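Local atomic coordinates of N-acetylgalactosaminyltransferase 7 (Homo sapiens, PDB entry 6IWR), a protein that belongs to the glycosyltransferases and joins a catalytic domain of the GT-A class to a ricin-type beta-trefoil lectin domain. Residues Arg165-Val170 with Ile182-Asp187; Ile238-His243 with Val248-Pro253; Trp474-Gly479 with Ala483-Ser488. All blocks are in the same frame, centred on the assembly; numbering follows the deposited sequence.

Contact 1. Residues Arg165-Val170 with Ile182-Asp187; sequences RTVHSV and IVLIDD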
loop_
_atom_site.group_PDB
_atom_site.type_symbol
_atom_site.label_atom_id
_atom_site.label_comp_id
_atom_site.label_asym_id
_atom_site.label_seq_id
_atom_site.Cartn_x
_atom_site.Cartn_y
_atom_site.Cartn_z
ATOM N N ARG A 165 -19.526 -2.753 -23.736
ATOM C CA ARG A 165 -19.583 -1.313 -23.973
ATOM C C ARG A 165 -18.447 -0.870 -24.884
ATOM O O ARG A 165 -18.629 0.034 -25.709
ATOM C CB ARG A 165 -19.567 -0.541 -22.654
ATOM C CG ARG A 165 -19.702 0.992 -22.801
ATOM C CD ARG A 165 -20.383 1.671 -21.571
ATOM N NE ARG A 165 -19.815 1.170 -20.323
ATOM C CZ ARG A 165 -20.476 0.517 -19.377
ATOM N NH1 ARG A 165 -19.807 0.089 -18.310
ATOM N NH2 ARG A 165 -21.786 0.304 -19.466
ATOM N N THR A 166 -17.272 -1.504 -24.770
ATOM C CA THR A 166 -16.202 -1.227 -25.722
ATOM C C THR A 166 -16.705 -1.434 -27.144
ATOM O O THR A 166 -16.629 -0.538 -27.997
ATOM C CB THR A 166 -15.014 -2.154 -25.483
ATOM O OG1 THR A 166 -14.693 -2.213 -24.091
ATOM C CG2 THR A 166 -13.804 -1.679 -26.284
ATOM N N VAL A 167 -17.237 -2.637 -27.390
ATOM C CA VAL A 167 -17.751 -3.012 -28.698
ATOM C C VAL A 167 -18.894 -2.095 -29.112
ATOM O O VAL A 167 -18.908 -1.559 -30.229
ATOM C CB VAL A 167 -18.176 -4.496 -28.687
ATOM C CG1 VAL A 167 -18.949 -4.845 -29.962
ATOM C CG2 VAL A 167 -16.942 -5.404 -28.551
ATOM N N HIS A 168 -19.896 -1.938 -28.244
ATOM C CA HIS A 168 -20.991 -1.029 -28.573
ATOM C C HIS A 168 -20.439 0.334 -28.966
ATOM O O HIS A 168 -20.816 0.906 -29.996
ATOM C CB HIS A 168 -21.970 -0.893 -27.394
ATOM C CG HIS A 168 -23.029 -1.955 -27.353
ATOM N ND1 HIS A 168 -24.337 -1.726 -27.725
ATOM C CD2 HIS A 168 -22.971 -3.255 -26.974
ATOM C CE1 HIS A 168 -25.037 -2.838 -27.581
ATOM N NE2 HIS A 168 -24.234 -3.781 -27.121
ATOM N N SER A 169 -19.510 0.852 -28.169
ATOM C CA SER A 169 -18.940 2.159 -28.452
ATOM C C SER A 169 -18.296 2.187 -29.838
ATOM O O SER A 169 -18.516 3.126 -30.608
ATOM C CB SER A 169 -17.963 2.517 -27.332
ATOM O OG SER A 169 -16.658 2.782 -27.788
ATOM N N VAL A 170 -17.534 1.145 -30.192
ATOM C CA VAL A 170 -16.887 1.088 -31.508
ATOM C C VAL A 170 -17.930 1.047 -32.620
ATOM O O VAL A 170 -17.828 1.770 -33.628
ATOM C CB VAL A 170 -15.943 -0.124 -31.595
ATOM C CG1 VAL A 170 -15.499 -0.333 -33.046
ATOM C CG2 VAL A 170 -14.754 0.053 -30.665
ATOM N N ILE A 182 -14.979 -6.763 -36.058
ATOM C CA ILE A 182 -14.465 -6.607 -34.708
ATOM C C ILE A 182 -14.122 -8.005 -34.226
ATOM O O ILE A 182 -15.014 -8.842 -34.036
ATOM C CB ILE A 182 -15.468 -5.926 -33.767
ATOM C CG1 ILE A 182 -15.786 -4.494 -34.250
ATOM C CG2 ILE A 182 -14.901 -5.931 -32.344
ATOM C CD1 ILE A 182 -16.910 -3.777 -33.462
ATOM N N VAL A 183 -12.835 -8.268 -34.046
ATOM C CA VAL A 183 -12.341 -9.586 -33.663
ATOM C C VAL A 183 -12.023 -9.567 -32.174
ATOM O O VAL A 183 -11.091 -8.877 -31.742
ATOM C CB VAL A 183 -11.099 -9.967 -34.484
ATOM C CG1 VAL A 183 -10.411 -11.200 -33.879
ATOM C CG2 VAL A 183 -11.472 -10.200 -35.927
ATOM N N LEU A 184 -12.795 -10.304 -31.380
ATOM C CA LEU A 184 -12.476 -10.466 -29.968
ATOM C C LEU A 184 -11.604 -11.703 -29.832
ATOM O O LEU A 184 -11.907 -12.743 -30.426
ATOM C CB LEU A 184 -13.734 -10.596 -29.108
ATOM C CG LEU A 184 -14.908 -9.638 -29.338
ATOM C CD1 LEU A 184 -16.110 -10.101 -28.518
ATOM C CD2 LEU A 184 -14.581 -8.155 -29.043
ATOM N N ILE A 185 -10.503 -11.575 -29.099
ATOM C CA ILE A 185 -9.586 -12.680 -28.844
ATOM C C ILE A 185 -9.698 -13.044 -27.373
ATOM O O ILE A 185 -9.232 -12.305 -26.494
ATOM C CB ILE A 185 -8.134 -12.339 -29.203
ATOM C CG1 ILE A 185 -8.007 -11.961 -30.669
ATOM C CG2 ILE A 185 -7.247 -13.539 -28.895
ATOM C CD1 ILE A 185 -8.112 -13.122 -31.591
ATOM N N ASP A 186 -10.297 -14.198 -27.114
ATOM C CA ASP A 186 -10.430 -14.735 -25.765
ATOM C C ASP A 186 -9.131 -15.418 -25.385
ATOM O O ASP A 186 -8.804 -16.473 -25.939
ATOM C CB ASP A 186 -11.575 -15.736 -25.722
ATOM C CG ASP A 186 -11.851 -16.225 -24.337
ATOM O OD1 ASP A 186 -10.961 -16.091 -23.462
ATOM O OD2 ASP A 186 -12.976 -16.721 -24.127
ATOM N N ASP A 187 -8.387 -14.841 -24.448
ATOM C CA ASP A 187 -7.144 -15.480 -24.008
ATOM C C ASP A 187 -7.394 -16.396 -22.810
ATOM O O ASP A 187 -6.865 -16.199 -21.712
ATOM C CB ASP A 187 -6.087 -14.441 -23.678
ATOM C CG ASP A 187 -4.699 -15.031 -23.660
ATOM O OD1 ASP A 187 -4.471 -16.001 -24.422
ATOM O OD2 ASP A 187 -3.856 -14.540 -22.874
#
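In the beta-alpha-beta unit of strand 149-155, helix 160-173 and strand 179-186, V167 and V170 of the helix lie against I182 and L184. This crossover belongs to the Rossmann-like sheet of the GT-A domain. The axes of 165-170 and 182-186 run almost antiparallel (167°), 10.8 Å apart at their closest. V167 uses both methyls. Its CG1 reaches I182 CD1 at 4.2 Å, while its CG2 meets L184 CD2 at 3.7 Å. V170, three residues further along the helix, brings its CG1 to within 3.7 Å of the same I182 CD1. That methyl can serve both valines because the I182 side chain is stretched out (chi2 173°) and carries CD1 over to the helix. The V170 and I182 side chains run alongside in opposing senses. I153 of strand 149-155 also touches V167 and L184, and V209 of the next strand touches I182 and L184. D186 ends the strand with a salt bridge to R213. The contact is purely apolar, and all four residues are buried. Its hold therefore rests on the fit of branched side chains and the exclusion of water, not on directed bonds.

Contact 2. Residues Ile238-His243 with Val248-Pro253; sequences IYLDAH and VNWYAP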
loop_
_atom_site.group_PDB
_atom_site.type_symbol
_atom_site.label_atom_id
_atom_site.label_comp_id
_atom_site.label_asym_id
_atom_site.label_seq_id
_atom_site.Cartn_x
_atom_site.Cartn_y
_atom_site.Cartn_z
ATOM N N ILE A 238 -6.520 -2.159 -35.636
ATOM C CA ILE A 238 -6.650 -1.215 -34.536
ATOM C C ILE A 238 -6.805 -2.047 -33.279
ATOM O O ILE A 238 -7.827 -2.719 -33.103
ATOM C CB ILE A 238 -7.837 -0.255 -34.697
ATOM C CG1 ILE A 238 -7.816 0.439 -36.064
ATOM C CG2 ILE A 238 -7.819 0.797 -33.544
ATOM C CD1 ILE A 238 -8.841 1.550 -36.201
ATOM N N TYR A 239 -5.803 -2.001 -32.405
ATOM C CA TYR A 239 -5.891 -2.690 -31.126
ATOM C C TYR A 239 -6.551 -1.801 -30.078
ATOM O O TYR A 239 -6.310 -0.591 -30.027
ATOM C CB TYR A 239 -4.496 -3.124 -30.659
ATOM C CG TYR A 239 -3.937 -4.239 -31.487
ATOM C CD1 TYR A 239 -4.191 -5.560 -31.151
ATOM C CD2 TYR A 239 -3.177 -3.970 -32.625
ATOM C CE1 TYR A 239 -3.698 -6.613 -31.932
ATOM C CE2 TYR A 239 -2.680 -4.998 -33.413
ATOM C CZ TYR A 239 -2.948 -6.328 -33.066
ATOM O OH TYR A 239 -2.470 -7.374 -33.841
ATOM N N LEU A 240 -7.370 -2.427 -29.226
ATOM C CA LEU A 240 -8.151 -1.776 -28.178
ATOM C C LEU A 240 -8.211 -2.674 -26.950
ATOM O O LEU A 240 -8.506 -3.864 -27.082
ATOM C CB LEU A 240 -9.582 -1.499 -28.666
ATOM C CG LEU A 240 -10.035 -0.071 -28.989
ATOM C CD1 LEU A 240 -8.871 0.785 -29.335
ATOM C CD2 LEU A 240 -11.032 -0.084 -30.122
ATOM N N ASP A 241 -7.953 -2.104 -25.762
ATOM C CA ASP A 241 -8.170 -2.799 -24.483
ATOM C C ASP A 241 -9.632 -3.262 -24.413
ATOM O O ASP A 241 -10.509 -2.728 -25.090
ATOM C CB ASP A 241 -7.843 -1.881 -23.264
ATOM C CG ASP A 241 -6.500 -2.238 -22.531
ATOM O OD1 ASP A 241 -5.563 -2.617 -23.275
ATOM O OD2 ASP A 241 -6.373 -2.118 -21.239
ATOM N N ALA A 242 -9.907 -4.263 -23.580
ATOM C CA ALA A 242 -11.300 -4.687 -23.464
ATOM C C ALA A 242 -12.123 -3.792 -22.532
ATOM O O ALA A 242 -13.272 -4.121 -22.221
ATOM C CB ALA A 242 -11.375 -6.144 -23.013
ATOM N N HIS A 243 -11.581 -2.658 -22.096
ATOM C CA HIS A 243 -12.277 -1.722 -21.221
ATOM C C HIS A 243 -12.033 -0.299 -21.739
ATOM O O HIS A 243 -11.432 0.548 -21.077
ATOM C CB HIS A 243 -11.826 -1.902 -19.764
ATOM C CG HIS A 243 -10.399 -2.351 -19.624
ATOM N ND1 HIS A 243 -10.053 -3.644 -19.304
ATOM C CD2 HIS A 243 -9.230 -1.682 -19.804
ATOM C CE1 HIS A 243 -8.734 -3.748 -19.280
ATOM N NE2 HIS A 243 -8.209 -2.571 -19.580
ATOM N N VAL A 248 -15.876 10.558 -30.149
ATOM C CA VAL A 248 -16.583 10.735 -31.421
ATOM C C VAL A 248 -15.604 11.231 -32.469
ATOM O O VAL A 248 -14.710 12.037 -32.188
ATOM C CB VAL A 248 -17.826 11.661 -31.313
ATOM C CG1 VAL A 248 -18.468 11.626 -29.936
ATOM C CG2 VAL A 248 -17.566 13.078 -31.822
ATOM N N ASN A 249 -15.788 10.735 -33.692
ATOM C CA ASN A 249 -14.860 10.934 -34.798
ATOM C C ASN A 249 -13.433 10.590 -34.388
ATOM O O ASN A 249 -12.507 11.393 -34.548
ATOM C CB ASN A 249 -14.936 12.355 -35.346
ATOM C CG ASN A 249 -14.155 12.505 -36.614
ATOM O OD1 ASN A 249 -13.930 11.524 -37.317
ATOM N ND2 ASN A 249 -13.727 13.719 -36.918
ATOM N N TRP A 250 -13.260 9.369 -33.854
ATOM C CA TRP A 250 -11.931 8.865 -33.521
ATOM C C TRP A 250 -11.252 8.232 -34.707
ATOM O O TRP A 250 -10.020 8.106 -34.705
ATOM C CB TRP A 250 -11.974 7.811 -32.409
ATOM C CG TRP A 250 -12.662 6.539 -32.826
ATOM C CD1 TRP A 250 -13.999 6.381 -33.069
ATOM C CD2 TRP A 250 -12.060 5.242 -33.046
ATOM N NE1 TRP A 250 -14.269 5.071 -33.406
ATOM C CE2 TRP A 250 -13.105 4.354 -33.412
ATOM C CE3 TRP A 250 -10.747 4.742 -32.952
ATOM C CZ2 TRP A 250 -12.883 3.001 -33.698
ATOM C CZ3 TRP A 250 -10.527 3.384 -33.242
ATOM C CH2 TRP A 250 -11.595 2.536 -33.611
ATOM N N TYR A 251 -12.022 7.846 -35.718
ATOM C CA TYR A 251 -11.524 6.952 -36.745
ATOM C C TYR A 251 -10.731 7.694 -37.816
ATOM O O TYR A 251 -9.621 7.282 -38.177
ATOM C CB TYR A 251 -12.686 6.180 -37.363
ATOM C CG TYR A 251 -12.203 5.124 -38.312
ATOM C CD1 TYR A 251 -11.884 3.857 -37.851
ATOM C CD2 TYR A 251 -12.017 5.404 -39.680
ATOM C CE1 TYR A 251 -11.407 2.880 -38.718
ATOM C CE2 TYR A 251 -11.539 4.437 -40.552
ATOM C CZ TYR A 251 -11.232 3.176 -40.059
ATOM O OH TYR A 251 -10.763 2.196 -40.894
ATOM N N ALA A 252 -11.282 8.770 -38.361
ATOM C CA ALA A 252 -10.612 9.450 -39.472
ATOM C C ALA A 252 -9.266 10.033 -39.054
ATOM O O ALA A 252 -8.253 9.744 -39.708
ATOM C CB ALA A 252 -11.545 10.519 -40.055
ATOM N N PRO A 253 -9.178 10.838 -38.008
ATOM C CA PRO A 253 -7.857 11.276 -37.520
ATOM C C PRO A 253 -6.862 10.131 -37.337
ATOM O O PRO A 253 -5.681 10.280 -37.677
ATOM C CB PRO A 253 -8.182 11.953 -36.176
ATOM C CG PRO A 253 -9.699 11.925 -36.038
ATOM C CD PRO A 253 -10.256 10.977 -37.017
#
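I238 and L240 of strand 236-240 face W250 and Y251, where the chain enters helix 251-260, and the backbones stay well apart: the nearest CA atoms, those of I238 and Y251, are separated by 9.8 Å. Side chains bridge this distance. I238 does most of the work, through two branches. Its CG2 comes to the edge of the W250 ring, near the ring plane, at 3.8 Å from CZ3. Its CD1 lies 3.9 Å from CZ3 of the same indole and also reaches CE1 of Y251 at 3.8 Å. The end of I238 is thus shared by two aromatic residues. W250 holds its CG between the backbone N and the carbonyl carbon (chi1 67°), which sends the six-membered part of the indole toward the strand. Y251 differs: its CG lies anti to N (chi1 -173°), which carries the CE1 side of its ring to I238. Y251 CB sits over one face of the W250 indole, toward the rim. L240 CD2 adds a looser touch, 4.4 Å from W250 CH2.

The polar ends of both aromatics are held outside the two segments. W250 NE1 bonds to T174 OG1, and Y251 OH to L147 O and S149 OG. The chain runs on into D241-A242-H243, which matches the DXH motif that helps hold the metal in relatives. The L240 side chain lies about 11 Å from the bound manganese ion. The cross-contact itself is aliphatic against aromatic. Polar bonds at the far ends probably help set how the two rings sit, while dispersion with I238 joins the strand to the start of the helix among buried side chains.

Contact 3. Residues Trp474-Gly479 with Ala483-Ser488; sequences WGEIRG and AYCIDS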
loop_
_atom_site.group_PDB
_atom_site.type_symbol
_atom_site.label_atom_id
_atom_site.label_comp_id
_atom_site.label_asym_id
_atom_site.label_seq_id
_atom_site.Cartn_x
_atom_site.Cartn_y
_atom_site.Cartn_z
ATOM N N TRP A 474 26.967 -3.862 -6.893
ATOM C CA TRP A 474 25.541 -4.053 -6.671
ATOM C C TRP A 474 25.338 -5.394 -5.983
ATOM O O TRP A 474 26.187 -6.285 -6.053
ATOM C CB TRP A 474 24.741 -3.986 -7.983
ATOM C CG TRP A 474 25.105 -5.076 -8.950
ATOM C CD1 TRP A 474 26.135 -5.076 -9.849
ATOM C CD2 TRP A 474 24.459 -6.336 -9.088
ATOM N NE1 TRP A 474 26.165 -6.255 -10.548
ATOM C CE2 TRP A 474 25.146 -7.052 -10.097
ATOM C CE3 TRP A 474 23.362 -6.937 -8.458
ATOM C CZ2 TRP A 474 24.768 -8.340 -10.491
ATOM C CZ3 TRP A 474 22.983 -8.220 -8.856
ATOM C CH2 TRP A 474 23.682 -8.902 -9.867
ATOM N N GLY A 475 24.199 -5.531 -5.318
ATOM C CA GLY A 475 23.826 -6.802 -4.729
ATOM C C GLY A 475 23.140 -6.651 -3.383
ATOM O O GLY A 475 22.636 -5.568 -3.045
ATOM N N GLU A 476 23.086 -7.748 -2.626
ATOM C CA GLU A 476 22.755 -7.672 -1.212
ATOM C C GLU A 476 23.839 -6.885 -0.473
ATOM O O GLU A 476 25.011 -6.864 -0.873
ATOM C CB GLU A 476 22.639 -9.076 -0.618
ATOM C CG GLU A 476 23.980 -9.803 -0.503
ATOM C CD GLU A 476 23.881 -11.198 0.087
ATOM O OE1 GLU A 476 24.944 -11.799 0.352
ATOM O OE2 GLU A 476 22.761 -11.699 0.306
ATOM N N ILE A 477 23.441 -6.230 0.607
ATOM C CA ILE A 477 24.381 -5.625 1.537
ATOM C C ILE A 477 24.309 -6.458 2.808
ATOM O O ILE A 477 23.423 -6.271 3.651
ATOM C CB ILE A 477 24.083 -4.147 1.792
ATOM C CG1 ILE A 477 24.159 -3.377 0.470
ATOM C CG2 ILE A 477 25.099 -3.579 2.775
ATOM C CD1 ILE A 477 23.807 -1.884 0.579
ATOM N N ARG A 478 25.229 -7.403 2.930
ATOM C CA ARG A 478 25.184 -8.423 3.960
ATOM C C ARG A 478 26.184 -8.096 5.055
ATOM O O ARG A 478 27.266 -7.577 4.790
ATOM C CB ARG A 478 25.485 -9.796 3.354
ATOM C CG ARG A 478 25.602 -10.920 4.360
ATOM C CD ARG A 478 26.155 -12.147 3.682
ATOM N NE ARG A 478 25.146 -12.736 2.812
ATOM C CZ ARG A 478 24.371 -13.772 3.131
ATOM N NH1 ARG A 478 23.471 -14.222 2.258
ATOM N NH2 ARG A 478 24.480 -14.345 4.319
ATOM N N GLY A 479 25.812 -8.399 6.295
ATOM C CA GLY A 479 26.739 -8.209 7.405
ATOM C C GLY A 479 27.859 -9.234 7.350
ATOM O O GLY A 479 27.611 -10.447 7.278
ATOM N N ALA A 483 24.360 -13.537 8.668
ATOM C CA ALA A 483 23.253 -13.882 7.796
ATOM C C ALA A 483 22.203 -12.776 7.814
ATOM O O ALA A 483 21.019 -13.027 7.592
ATOM C CB ALA A 483 22.660 -15.220 8.218
ATOM N N TYR A 484 22.623 -11.551 8.116
ATOM C CA TYR A 484 21.731 -10.410 8.143
ATOM C C TYR A 484 22.067 -9.471 7.002
ATOM O O TYR A 484 23.238 -9.285 6.665
ATOM C CB TYR A 484 21.813 -9.685 9.473
ATOM C CG TYR A 484 21.258 -10.493 10.615
ATOM C CD1 TYR A 484 19.878 -10.735 10.726
ATOM C CD2 TYR A 484 22.097 -11.002 11.603
ATOM C CE1 TYR A 484 19.344 -11.475 11.804
ATOM C CE2 TYR A 484 21.578 -11.741 12.681
ATOM C CZ TYR A 484 20.203 -11.979 12.770
ATOM O OH TYR A 484 19.701 -12.707 13.829
ATOM N N CYS A 485 21.026 -8.918 6.393
ATOM C CA CYS A 485 21.115 -8.077 5.211
ATOM C C CYS A 485 20.356 -6.779 5.465
ATOM O O CYS A 485 19.336 -6.761 6.165
ATOM C CB CYS A 485 20.523 -8.777 3.971
ATOM S SG CYS A 485 21.646 -9.921 3.131
ATOM N N ILE A 486 20.868 -5.680 4.912
ATOM C CA ILE A 486 20.062 -4.476 4.897
ATOM C C ILE A 486 18.890 -4.763 3.989
ATOM O O ILE A 486 19.033 -5.442 2.961
ATOM C CB ILE A 486 20.865 -3.247 4.438
ATOM C CG1 ILE A 486 22.070 -3.020 5.382
ATOM C CG2 ILE A 486 19.949 -2.026 4.391
ATOM C CD1 ILE A 486 22.930 -1.796 5.094
ATOM N N ASP A 487 17.704 -4.322 4.393
ATOM C CA ASP A 487 16.594 -4.541 3.492
ATOM C C ASP A 487 15.511 -3.499 3.707
ATOM O O ASP A 487 15.313 -2.965 4.805
ATOM C CB ASP A 487 16.140 -6.007 3.586
ATOM C CG ASP A 487 14.702 -6.204 3.991
ATOM O OD1 ASP A 487 13.746 -5.811 3.282
ATOM O OD2 ASP A 487 14.555 -6.883 5.005
ATOM N N SER A 488 14.890 -3.151 2.591
ATOM C CA SER A 488 14.106 -1.936 2.495
ATOM C C SER A 488 12.786 -2.052 3.236
ATOM O O SER A 488 12.194 -1.035 3.606
ATOM C CB SER A 488 13.857 -1.651 1.016
ATOM O OG SER A 488 13.525 -0.298 0.817
HETATM O O HOH W 1 20.744 -6.672 1.428
#
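I477 O accepts a hydrogen bond from I486 N at 2.9 Å, and G479 N gives one to Y484 O at 2.7 Å. Between them R478 and C485 form a non-hydrogen-bonded antiparallel pair, the single bridge of strands 476-479 and 484-487. The strands diverge beyond it, with axes at 139°. A water fills in next to the bridge: it accepts from I477 N and donates to I486 O. On one face C485 SG lies beside R478 CB, at 3.8 Å, and 3.5 Å from E476 OE2. R478 grips the E476 carboxylate side-on with two nitrogens. The main bond, R478 NE to E476 OE1, is 2.6 Å and lies in the guanidinium plane, though it meets OE1 from above the carboxylate plane. On the other face I477 CG2 packs on I486 CD1 at 3.6 Å.

Further out, N592 ND2 holds E476 OE1, and T482 O takes R478 NH2. C485 is joined to C502 by a disulfide. W589 and F511 touch both isoleucines in the trefoil interior. The pair of strands has two unlike faces, one apolar and one built of sulfur and a salt bridge. R504 adds a positive charge near R478; the E476 carboxylate probably eases their repulsion.

Contacts 1 and 2 are neighbours in the GT-A domain, their centres 11 Å apart, and both pack on the same sheet. Helix 160-173 connects them. V170 turns one methyl to contact 1 and the other, CG2, to L240 CD2 of contact 2, at 3.8 Å. T166 OG1 of the same helix probably makes a weak hydrogen bond to A242 O. Both are fully buried and apolar, aliphatic in contact 1 and partly aromatic in contact 2. Contact 3 stands about 48 Å from each, centre to centre, in the lectin domain. It is mostly buried but reaches the surface at A483. It is held across by backbone bonds, a bridging water and an isoleucine pair, with a salt bridge inside one strand.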